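Local coordinates for protein fatty acid amide hydrolase (Candida albicans, PDB 6KVR) that probably hydrolyses monocarboxylic acid amides to the carboxylate and ammonium, as a serine hydrolase of the amidase signature family, at residues Val344-Asp349 / Phe462-Thr467; Gly351-Ser356 / Thr467-Ala472; Glu102-Phe107 / Glu128-Ala133; Glu97-Glu102 / Glu135-Phe140. One frame throughout, in Å; residues are numbered along the deposited sequence.

Contact 1 (Val344-Asp349 / Phe462-Thr467); sequences VAIIRD and FILSPT
Two neighbouring parallel strands, 343-346 and 462-466, pair here inside the mixed central sheet of the amidase fold. Val344 lies beside Phe462, Ala345 beside Ile463 and Ile346 beside Leu464, while the strands cross at -30°, the twist of the sheet. Ala345 bonds through both its N and its O: the N gives a hydrogen bond to Phe462 O (2.9 Å), and the O accepts from Leu464 N (2.8 Å) at a nearly straight 171°. Leu464 O then receives Ile347 N at 2.8 Å, again close to the C=O axis. Val344, Ile346 and Leu464 share one face of the sheet. Leu464, with CG anti to its backbone N, has its CB touched from two directions, by Val344 CG1 obliquely and by Ile346 CD1 lying alongside (3.8 Å). Beta-branched valine and isoleucine suit extended strands, and helix 357-372 packs on this face, its Val366 meeting Leu464 and its Val367 meeting Ile346. Ala345 and Ile463 project from the other face, where Trp487 of helix 482-490 packs on Ile463. Ile347 reaches back obliquely, placing CD1 3.8 Å from Ile463 CG2, and its CB meets Ser465 CB at 3.7 Å. At Pro466 the nitrogen carries no hydrogen, and CD rests 3.2 Å from Ile347 O. Apart from Ser465 OG, the side chains that meet are apolar, and the peptide groups between them pair with one another.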
# COMPACT_ATOMS: atom_id res chain seq x y z
N VAL A 344 2.95 0.59 27.73
CA VAL A 344 1.64 0.23 27.22
C VAL A 344 0.66 1.37 27.50
O VAL A 344 0.45 1.74 28.66
CB VAL A 344 1.13 -1.09 27.84
CG1 VAL A 344 -0.16 -1.52 27.15
CG2 VAL A 344 2.17 -2.18 27.72
N ALA A 345 0.05 1.91 26.45
CA ALA A 345 -1.04 2.86 26.59
C ALA A 345 -2.36 2.10 26.68
O ALA A 345 -2.60 1.13 25.95
CB ALA A 345 -1.06 3.84 25.42
N ILE A 346 -3.23 2.53 27.60
CA ILE A 346 -4.45 1.81 27.92
C ILE A 346 -5.64 2.65 27.46
O ILE A 346 -5.73 3.83 27.78
CB ILE A 346 -4.57 1.52 29.43
CG1 ILE A 346 -3.25 0.95 29.97
CG2 ILE A 346 -5.73 0.54 29.70
CD1 ILE A 346 -2.88 -0.40 29.37
N ILE A 347 -6.54 2.02 26.72
CA ILE A 347 -7.82 2.63 26.38
C ILE A 347 -8.86 1.98 27.28
O ILE A 347 -9.20 0.80 27.11
CB ILE A 347 -8.17 2.46 24.89
CG1 ILE A 347 -7.22 3.30 24.03
CG2 ILE A 347 -9.62 2.84 24.60
CD1 ILE A 347 -7.44 3.14 22.52
N ARG A 348 -9.35 2.73 28.28
CA ARG A 348 -10.43 2.25 29.13
C ARG A 348 -11.81 2.48 28.53
O ARG A 348 -12.77 1.81 28.93
CB ARG A 348 -10.39 2.93 30.51
CG ARG A 348 -9.03 2.98 31.14
CD ARG A 348 -8.88 1.85 32.10
NE ARG A 348 -7.64 1.91 32.86
CZ ARG A 348 -7.40 1.15 33.91
NH1 ARG A 348 -8.31 0.30 34.37
NH2 ARG A 348 -6.22 1.23 34.52
N ASP A 349 -11.92 3.43 27.60
CA ASP A 349 -13.18 3.88 27.03
C ASP A 349 -12.82 4.66 25.76
O ASP A 349 -12.05 5.62 25.83
CB ASP A 349 -13.95 4.75 28.04
CG ASP A 349 -15.34 5.19 27.54
OD1 ASP A 349 -15.47 5.86 26.49
OD2 ASP A 349 -16.32 4.86 28.24
N PHE A 462 2.86 -0.39 22.72
CA PHE A 462 1.59 -1.01 22.35
C PHE A 462 0.42 -0.27 22.97
O PHE A 462 0.56 0.43 23.97
CB PHE A 462 1.52 -2.48 22.76
CG PHE A 462 2.69 -3.28 22.28
CD1 PHE A 462 2.76 -3.70 20.95
CD2 PHE A 462 3.73 -3.60 23.14
CE1 PHE A 462 3.86 -4.43 20.50
CE2 PHE A 462 4.83 -4.32 22.68
CZ PHE A 462 4.89 -4.74 21.36
N ILE A 463 -0.75 -0.46 22.37
CA ILE A 463 -2.01 0.07 22.90
C ILE A 463 -2.89 -1.11 23.28
O ILE A 463 -3.07 -2.04 22.49
CB ILE A 463 -2.69 1.01 21.88
CG1 ILE A 463 -1.72 2.13 21.50
CG2 ILE A 463 -3.96 1.64 22.46
CD1 ILE A 463 -2.24 3.08 20.46
N LEU A 464 -3.37 -1.10 24.52
CA LEU A 464 -4.23 -2.15 25.05
C LEU A 464 -5.63 -1.58 25.17
O LEU A 464 -5.79 -0.45 25.67
CB LEU A 464 -3.73 -2.64 26.41
CG LEU A 464 -4.54 -3.71 27.15
CD1 LEU A 464 -4.60 -5.00 26.34
CD2 LEU A 464 -3.95 -4.00 28.53
N SER A 465 -6.63 -2.32 24.71
CA SER A 465 -7.96 -1.76 24.61
C SER A 465 -8.98 -2.90 24.57
O SER A 465 -8.61 -4.04 24.28
CB SER A 465 -8.09 -0.88 23.36
OG SER A 465 -8.09 -1.70 22.20
N PRO A 466 -10.26 -2.61 24.84
CA PRO A 466 -11.30 -3.62 24.67
C PRO A 466 -11.43 -4.03 23.21
O PRO A 466 -10.96 -3.34 22.30
CB PRO A 466 -12.58 -2.92 25.15
CG PRO A 466 -12.09 -1.69 25.93
CD PRO A 466 -10.82 -1.31 25.25
N THR A 467 -12.07 -5.18 22.99
CA THR A 467 -12.39 -5.63 21.64
C THR A 467 -13.78 -5.23 21.21
O THR A 467 -14.06 -5.17 20.00
CB THR A 467 -12.26 -7.16 21.52
OG1 THR A 467 -11.01 -7.56 22.09
CG2 THR A 467 -12.28 -7.59 20.05

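Contact 2 (Gly351-Ser356 / Thr467-Ala472)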
# COMPACT_ATOMS: atom_id res chain seq x y z
N GLY A 351 -14.37 6.72 24.14
CA GLY A 351 -15.05 7.99 24.02
C GLY A 351 -16.37 7.92 23.28
O GLY A 351 -17.05 8.95 23.17
N LEU A 352 -16.76 6.75 22.78
CA LEU A 352 -18.01 6.56 22.06
C LEU A 352 -19.00 5.70 22.83
O LEU A 352 -20.14 6.12 23.05
CB LEU A 352 -17.75 5.95 20.68
CG LEU A 352 -16.71 6.73 19.87
CD1 LEU A 352 -16.51 6.11 18.51
CD2 LEU A 352 -17.13 8.19 19.75
N VAL A 353 -18.60 4.49 23.22
CA VAL A 353 -19.50 3.53 23.85
C VAL A 353 -18.81 2.96 25.08
O VAL A 353 -17.79 2.27 24.97
CB VAL A 353 -19.94 2.41 22.89
CG1 VAL A 353 -20.90 1.44 23.59
CG2 VAL A 353 -20.61 3.00 21.63
N ARG A 354 -19.39 3.21 26.25
CA ARG A 354 -18.91 2.66 27.51
C ARG A 354 -18.95 1.13 27.47
O ARG A 354 -19.86 0.53 26.90
CB ARG A 354 -19.79 3.20 28.65
CG ARG A 354 -19.56 2.58 30.02
CD ARG A 354 -20.58 3.10 31.04
NE ARG A 354 -21.95 2.77 30.68
CZ ARG A 354 -22.99 2.88 31.50
NH1 ARG A 354 -22.83 3.27 32.76
NH2 ARG A 354 -24.21 2.57 31.06
N VAL A 355 -17.93 0.50 28.08
CA VAL A 355 -17.85 -0.95 28.10
C VAL A 355 -18.63 -1.47 29.30
O VAL A 355 -18.88 -0.74 30.26
CB VAL A 355 -16.39 -1.48 28.10
CG1 VAL A 355 -15.63 -0.97 26.89
CG2 VAL A 355 -15.66 -1.10 29.39
N SER A 356 -19.04 -2.74 29.22
CA SER A 356 -19.84 -3.38 30.25
C SER A 356 -18.95 -3.91 31.37
O SER A 356 -17.73 -4.00 31.22
CB SER A 356 -20.66 -4.50 29.61
OG SER A 356 -19.87 -5.66 29.43
N THR A 467 -12.07 -5.18 22.99
CA THR A 467 -12.39 -5.63 21.64
C THR A 467 -13.78 -5.23 21.21
O THR A 467 -14.06 -5.17 20.00
CB THR A 467 -12.26 -7.16 21.52
OG1 THR A 467 -11.01 -7.56 22.09
CG2 THR A 467 -12.28 -7.59 20.05
N TYR A 468 -14.65 -4.94 22.17
CA TYR A 468 -16.08 -4.75 22.00
C TYR A 468 -16.56 -4.20 23.34
O TYR A 468 -15.88 -4.35 24.35
CB TYR A 468 -16.76 -6.07 21.59
CG TYR A 468 -18.28 -6.06 21.52
CD1 TYR A 468 -18.94 -5.11 20.77
CD2 TYR A 468 -19.05 -6.99 22.23
CE1 TYR A 468 -20.31 -5.07 20.71
CE2 TYR A 468 -20.44 -6.97 22.17
CZ TYR A 468 -21.06 -5.99 21.40
OH TYR A 468 -22.44 -5.91 21.31
N ASN A 469 -17.71 -3.51 23.34
CA ASN A 469 -18.19 -2.93 24.60
C ASN A 469 -18.88 -3.95 25.50
O ASN A 469 -19.62 -3.58 26.42
CB ASN A 469 -19.16 -1.78 24.31
CG ASN A 469 -20.21 -2.16 23.28
OD1 ASN A 469 -20.09 -1.84 22.10
ND2 ASN A 469 -21.21 -2.91 23.72
N ASN A 470 -18.68 -5.23 25.23
CA ASN A 470 -19.29 -6.30 26.00
C ASN A 470 -18.52 -7.57 25.68
O ASN A 470 -17.63 -7.57 24.82
CB ASN A 470 -20.79 -6.41 25.67
CG ASN A 470 -21.54 -7.32 26.64
OD1 ASN A 470 -21.10 -7.56 27.76
ND2 ASN A 470 -22.66 -7.85 26.19
N VAL A 471 -18.85 -8.64 26.38
CA VAL A 471 -18.44 -9.98 25.97
C VAL A 471 -19.31 -10.33 24.77
O VAL A 471 -20.07 -9.47 24.30
CB VAL A 471 -18.60 -11.01 27.11
CG1 VAL A 471 -17.58 -10.73 28.20
CG2 VAL A 471 -19.97 -10.91 27.68
N ALA A 472 -19.25 -11.58 24.30
CA ALA A 472 -20.00 -12.01 23.13
C ALA A 472 -21.46 -11.54 23.21
O ALA A 472 -22.10 -11.69 24.26
CB ALA A 472 -19.96 -13.53 22.98
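The loop 351-356 leads into helix 357-372 of the beta-alpha-beta crossover between parallel strands 343-346 and 376-379, and meets the loop that follows the adjacent strand 462-466. Ser356 holds the N-cap position, yet its side chain makes no capping bond and turns to the other loop instead. Ser356 N bonds to Asn469 O at 3.0 Å, approaching from above the carbonyl plane, and Val355 CA adds a longer CA-H...O contact to the same oxygen. Asn469 takes the crowded rotamer, with CG between its backbone N and carbonyl carbon (chi1 48°). This swings the amide toward Val353, whose CG1 crosses it obliquely, 3.7 Å from Asn469 CG, while Asn469 CB sits 3.5 Å from Arg354 O. Asparagine suits the buried place because both ends of its amide find partners: OD1 accepts from Asn480 ND2, and ND2 donates to Glu527 OE1. Asn470 extends with CG anti to its backbone N, so that its amide oxygen comes within range of Ser356. Small and polar, Ser356 can join the two loops through backbone and side chain at once: OG donates to Asn470 OD1 at 2.8 Å, from 32° out of the amide plane.

Contact 3 (Glu102-Phe107 / Glu128-Ala133)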
# COMPACT_ATOMS: atom_id res chain seq x y z
N GLU A 102 -3.45 -40.09 12.21
CA GLU A 102 -3.97 -40.10 13.57
C GLU A 102 -4.22 -38.68 14.08
O GLU A 102 -5.23 -38.42 14.75
CB GLU A 102 -3.02 -40.89 14.46
CG GLU A 102 -2.04 -40.10 15.29
CD GLU A 102 -1.10 -41.01 16.07
OE1 GLU A 102 -1.57 -41.78 16.94
OE2 GLU A 102 0.12 -40.97 15.79
N VAL A 103 -3.36 -37.72 13.71
CA VAL A 103 -3.58 -36.34 14.12
C VAL A 103 -4.84 -35.79 13.45
O VAL A 103 -5.63 -35.07 14.08
CB VAL A 103 -2.34 -35.49 13.81
CG1 VAL A 103 -2.68 -33.99 13.82
CG2 VAL A 103 -1.24 -35.80 14.82
N PHE A 104 -5.07 -36.15 12.18
CA PHE A 104 -6.26 -35.68 11.48
C PHE A 104 -7.54 -36.23 12.11
O PHE A 104 -8.52 -35.49 12.27
CB PHE A 104 -6.19 -36.07 10.01
CG PHE A 104 -7.44 -35.72 9.26
CD1 PHE A 104 -7.70 -34.41 8.91
CD2 PHE A 104 -8.36 -36.69 8.94
CE1 PHE A 104 -8.85 -34.09 8.23
CE2 PHE A 104 -9.51 -36.38 8.26
CZ PHE A 104 -9.77 -35.08 7.91
N LYS A 105 -7.56 -37.52 12.42
CA LYS A 105 -8.79 -38.16 12.90
C LYS A 105 -9.24 -37.57 14.23
O LYS A 105 -10.45 -37.47 14.50
CB LYS A 105 -8.59 -39.67 13.03
CG LYS A 105 -8.12 -40.35 11.75
CD LYS A 105 -8.36 -41.86 11.80
CE LYS A 105 -9.12 -42.35 10.59
NZ LYS A 105 -10.57 -42.02 10.72
N ALA A 106 -8.29 -37.19 15.09
CA ALA A 106 -8.67 -36.56 16.35
C ALA A 106 -9.36 -35.22 16.09
O ALA A 106 -10.48 -34.99 16.54
CB ALA A 106 -7.45 -36.38 17.24
N PHE A 107 -8.70 -34.35 15.31
CA PHE A 107 -9.28 -33.05 14.99
C PHE A 107 -10.59 -33.21 14.22
O PHE A 107 -11.55 -32.47 14.47
CB PHE A 107 -8.27 -32.22 14.19
CG PHE A 107 -7.24 -31.56 15.06
CD1 PHE A 107 -7.55 -30.43 15.79
CD2 PHE A 107 -5.96 -32.10 15.15
CE1 PHE A 107 -6.60 -29.84 16.59
CE2 PHE A 107 -5.01 -31.51 15.96
CZ PHE A 107 -5.33 -30.37 16.68
N GLU A 128 -12.18 -36.41 2.13
CA GLU A 128 -11.09 -35.81 1.38
C GLU A 128 -9.95 -35.43 2.30
O GLU A 128 -8.78 -35.58 1.95
CB GLU A 128 -11.57 -34.59 0.61
CG GLU A 128 -12.67 -34.84 -0.39
CD GLU A 128 -13.17 -33.55 -1.00
OE1 GLU A 128 -12.33 -32.65 -1.24
OE2 GLU A 128 -14.39 -33.41 -1.22
N GLY A 129 -10.28 -34.92 3.49
CA GLY A 129 -9.24 -34.65 4.47
C GLY A 129 -8.41 -35.88 4.78
O GLY A 129 -7.18 -35.82 4.82
N LEU A 130 -9.08 -37.02 4.98
CA LEU A 130 -8.37 -38.26 5.30
C LEU A 130 -7.38 -38.63 4.19
O LEU A 130 -6.22 -38.96 4.47
CB LEU A 130 -9.38 -39.40 5.52
CG LEU A 130 -8.75 -40.75 5.90
CD1 LEU A 130 -7.79 -40.57 7.08
CD2 LEU A 130 -9.80 -41.84 6.19
N LYS A 131 -7.82 -38.56 2.94
CA LYS A 131 -6.94 -38.84 1.80
C LYS A 131 -5.74 -37.89 1.78
O LYS A 131 -4.62 -38.31 1.50
CB LYS A 131 -7.73 -38.75 0.50
CG LYS A 131 -8.44 -40.04 0.16
CD LYS A 131 -9.39 -39.85 -1.01
CE LYS A 131 -10.55 -40.83 -0.94
NZ LYS A 131 -10.08 -42.24 -0.95
N GLN A 132 -5.96 -36.60 2.08
CA GLN A 132 -4.84 -35.67 2.17
C GLN A 132 -3.86 -36.08 3.26
O GLN A 132 -2.64 -36.02 3.08
CB GLN A 132 -5.33 -34.26 2.47
CG GLN A 132 -6.20 -33.62 1.43
CD GLN A 132 -6.72 -32.29 1.93
OE1 GLN A 132 -5.93 -31.41 2.30
NE2 GLN A 132 -8.05 -32.13 1.95
N ALA A 133 -4.38 -36.45 4.44
CA ALA A 133 -3.50 -36.87 5.52
C ALA A 133 -2.72 -38.12 5.14
O ALA A 133 -1.56 -38.28 5.53
CB ALA A 133 -4.29 -37.11 6.81
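Phe104 projects from helix 100-118 straight at helix 126-143, its ring turned flat against the backbone at Gly129. The two helices run nearly antiparallel (157° between their directions), with short-segment axes 9.5 Å apart. CG of Phe104 is anti to its backbone N (chi1 175°), which carries the ring across the interface. Over one ring face lies the carbonyl carbon of Gly129, 3.5 Å from Phe104 CZ and displaced toward the rim. Phe104 CE2 comes 3.4 Å from Leu130 N and 4.1 Å from Leu130 CB. Glycine fits at 129 because, lacking a side chain, it lets the aromatic ring settle directly on the peptide. At the root of the same side chain, Phe104 CB meets Ala133 CB at 3.9 Å; a methyl group one turn further on is small enough to bring the backbones close, with CA of Phe104 and CA of Ala133 6.7 Å apart. Outside the pair, Tyr198 meets the Phe104 ring edge-to-face. Toward solvent, the bent chain of Lys105 crosses Leu130 obliquely, so that its CE brushes the leucine CD1 at 4.2 Å. Cohesion between these helix turns therefore rests on shape and dispersion, one aromatic ring lodged against the backbone at Gly129, without any directional bond between them.

Contact 4 (Glu97-Glu102 / Glu135-Phe140); sequences ELSSVE and ERDNYF
The chain turns from loop into helix 100-118 at Ser99 and Ser100, and this beginning faces the flank of helix 126-143, with the CA atoms of Ser100 and Asp137 5.9 Å apart. Asp137 carries the contact. Its carboxylate spans two successive peptide N-H groups of the first helical turn. Asp137 OD1 accepts from Ser100 N at 2.8 Å, along its syn lone pair and nearly straight (168°), while Asp137 OD2 accepts from Val101 N at 3.0 Å, met from 27° above the carboxylate plane. Two bonds to one stretch of backbone fix its rotation. Aspartate is well suited: its short side chain presents both oxygens together, and its negative charge would be favoured by the positive end of the helix dipole, which may lower its pKa. Val101 CG2 lies 3.2 Å from Asp137 OD2, with the two side chains crossing at about a right angle. Ser100, small enough for the close approach, places OG 3.6 Å from Arg136 CB. The guanidinium of Arg136 leads elsewhere, to the carbonyls of Gly194 and Ala195. At the helix start, Ser99 at the N-cap and Glu102 form a capping box: Ser99 OG accepts from Glu102 N at 2.9 Å, and Glu102 OE2 takes Ser99 N at 3.0 Å through its anti lone pair. The N-terminal turn is thus served by residues of its own and by a neighbour, wedged between helix 126-143, whose Leu130 and Glu134 touch Val101, and helix 86-94, where Leu89 and Lys92 pack on Leu98.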
# COMPACT_ATOMS: atom_id res chain seq x y z
N GLU A 97 6.92 -39.17 15.61
CA GLU A 97 6.20 -39.59 16.80
C GLU A 97 4.70 -39.72 16.55
O GLU A 97 4.06 -40.58 17.16
CB GLU A 97 6.48 -38.61 17.94
CG GLU A 97 7.97 -38.39 18.13
CD GLU A 97 8.29 -37.50 19.32
OE1 GLU A 97 7.37 -37.24 20.13
OE2 GLU A 97 9.46 -37.08 19.46
N LEU A 98 4.13 -38.91 15.66
CA LEU A 98 2.72 -39.03 15.31
C LEU A 98 2.54 -39.14 13.80
O LEU A 98 3.22 -38.45 13.02
CB LEU A 98 1.89 -37.85 15.81
CG LEU A 98 1.84 -37.55 17.29
CD1 LEU A 98 1.40 -36.12 17.50
CD2 LEU A 98 0.89 -38.53 17.97
N SER A 99 1.62 -39.99 13.39
CA SER A 99 1.22 -40.01 11.99
C SER A 99 0.32 -38.82 11.70
O SER A 99 -0.31 -38.24 12.59
CB SER A 99 0.52 -41.32 11.65
OG SER A 99 -0.84 -41.30 12.05
N SER A 100 0.30 -38.41 10.44
CA SER A 100 -0.63 -37.35 10.06
C SER A 100 -2.05 -37.84 10.15
O SER A 100 -2.95 -37.11 10.59
CB SER A 100 -0.33 -36.85 8.64
OG SER A 100 0.86 -36.11 8.64
N VAL A 101 -2.27 -39.11 9.78
CA VAL A 101 -3.61 -39.68 9.81
C VAL A 101 -4.20 -39.62 11.22
O VAL A 101 -5.33 -39.16 11.42
CB VAL A 101 -3.57 -41.12 9.27
CG1 VAL A 101 -4.89 -41.83 9.58
CG2 VAL A 101 -3.27 -41.11 7.77
N GLU A 102 -3.45 -40.09 12.21
CA GLU A 102 -3.97 -40.10 13.57
C GLU A 102 -4.22 -38.68 14.08
O GLU A 102 -5.23 -38.42 14.75
CB GLU A 102 -3.02 -40.89 14.46
CG GLU A 102 -2.04 -40.10 15.29
CD GLU A 102 -1.10 -41.01 16.07
OE1 GLU A 102 -1.57 -41.78 16.94
OE2 GLU A 102 0.12 -40.97 15.79
N GLU A 135 -1.70 -38.96 2.02
CA GLU A 135 -0.62 -38.49 1.16
C GLU A 135 0.53 -37.94 1.99
O GLU A 135 1.70 -38.21 1.70
CB GLU A 135 -1.12 -37.41 0.20
CG GLU A 135 -2.43 -37.72 -0.47
CD GLU A 135 -2.83 -36.66 -1.49
OE1 GLU A 135 -1.94 -36.12 -2.18
OE2 GLU A 135 -4.04 -36.35 -1.58
N ARG A 136 0.21 -37.17 3.04
CA ARG A 136 1.25 -36.63 3.90
C ARG A 136 2.11 -37.75 4.47
O ARG A 136 3.35 -37.66 4.46
CB ARG A 136 0.63 -35.82 5.04
CG ARG A 136 -0.12 -34.60 4.58
CD ARG A 136 0.82 -33.66 3.83
NE ARG A 136 0.13 -32.44 3.45
CZ ARG A 136 -0.51 -32.27 2.30
NH1 ARG A 136 -0.54 -33.24 1.39
NH2 ARG A 136 -1.10 -31.11 2.06
N ASP A 137 1.48 -38.81 4.95
CA ASP A 137 2.24 -39.90 5.56
C ASP A 137 3.00 -40.68 4.49
O ASP A 137 4.15 -41.08 4.71
CB ASP A 137 1.30 -40.81 6.36
CG ASP A 137 0.93 -40.22 7.74
OD1 ASP A 137 1.73 -39.42 8.31
OD2 ASP A 137 -0.16 -40.54 8.26
N ASN A 138 2.39 -40.88 3.31
CA ASN A 138 3.11 -41.50 2.20
C ASN A 138 4.37 -40.72 1.87
O ASN A 138 5.45 -41.31 1.70
CB ASN A 138 2.22 -41.58 0.96
CG ASN A 138 1.08 -42.54 1.13
OD1 ASN A 138 0.09 -42.48 0.39
ND2 ASN A 138 1.19 -43.43 2.12
N TYR A 139 4.25 -39.40 1.77
CA TYR A 139 5.40 -38.56 1.45
C TYR A 139 6.49 -38.71 2.51
O TYR A 139 7.68 -38.80 2.18
CB TYR A 139 4.95 -37.11 1.32
CG TYR A 139 6.02 -36.14 0.87
CD1 TYR A 139 6.96 -35.65 1.78
CD2 TYR A 139 6.08 -35.70 -0.44
CE1 TYR A 139 7.93 -34.77 1.39
CE2 TYR A 139 7.05 -34.81 -0.84
CZ TYR A 139 7.98 -34.35 0.08
OH TYR A 139 8.96 -33.47 -0.29
N PHE A 140 6.10 -38.74 3.78
CA PHE A 140 7.07 -38.85 4.86
C PHE A 140 7.83 -40.18 4.79
O PHE A 140 9.05 -40.23 4.99
CB PHE A 140 6.38 -38.71 6.21
CG PHE A 140 7.32 -38.67 7.38
CD1 PHE A 140 8.10 -37.56 7.62
CD2 PHE A 140 7.42 -39.75 8.23
CE1 PHE A 140 8.96 -37.53 8.70
CE2 PHE A 140 8.27 -39.73 9.31
CZ PHE A 140 9.04 -38.62 9.55

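Contacts 1 and 2 continue one another: strands paired in 344-349 and 462-467 run on into the loops of contact 2, sharing Thr467, with Pro466 CG packed 3.7 Å from Val355 CG1. Both are buried, but the regular main-chain bonds between strands give way to one main-chain bond and one serine-asparagine side-chain bond where regular structure ends. Contacts 3 and 4 lie far from this pair, the centres of contacts 1 and 3 being about 40 Å apart, and join one helix pair, 100-118 with 126-143, sharing Glu102. The buried contact 3 is apolar and nests within the chain loop closed by contact 4. Nearer the surface, contact 4 uses a charged carboxylate on a helix start instead.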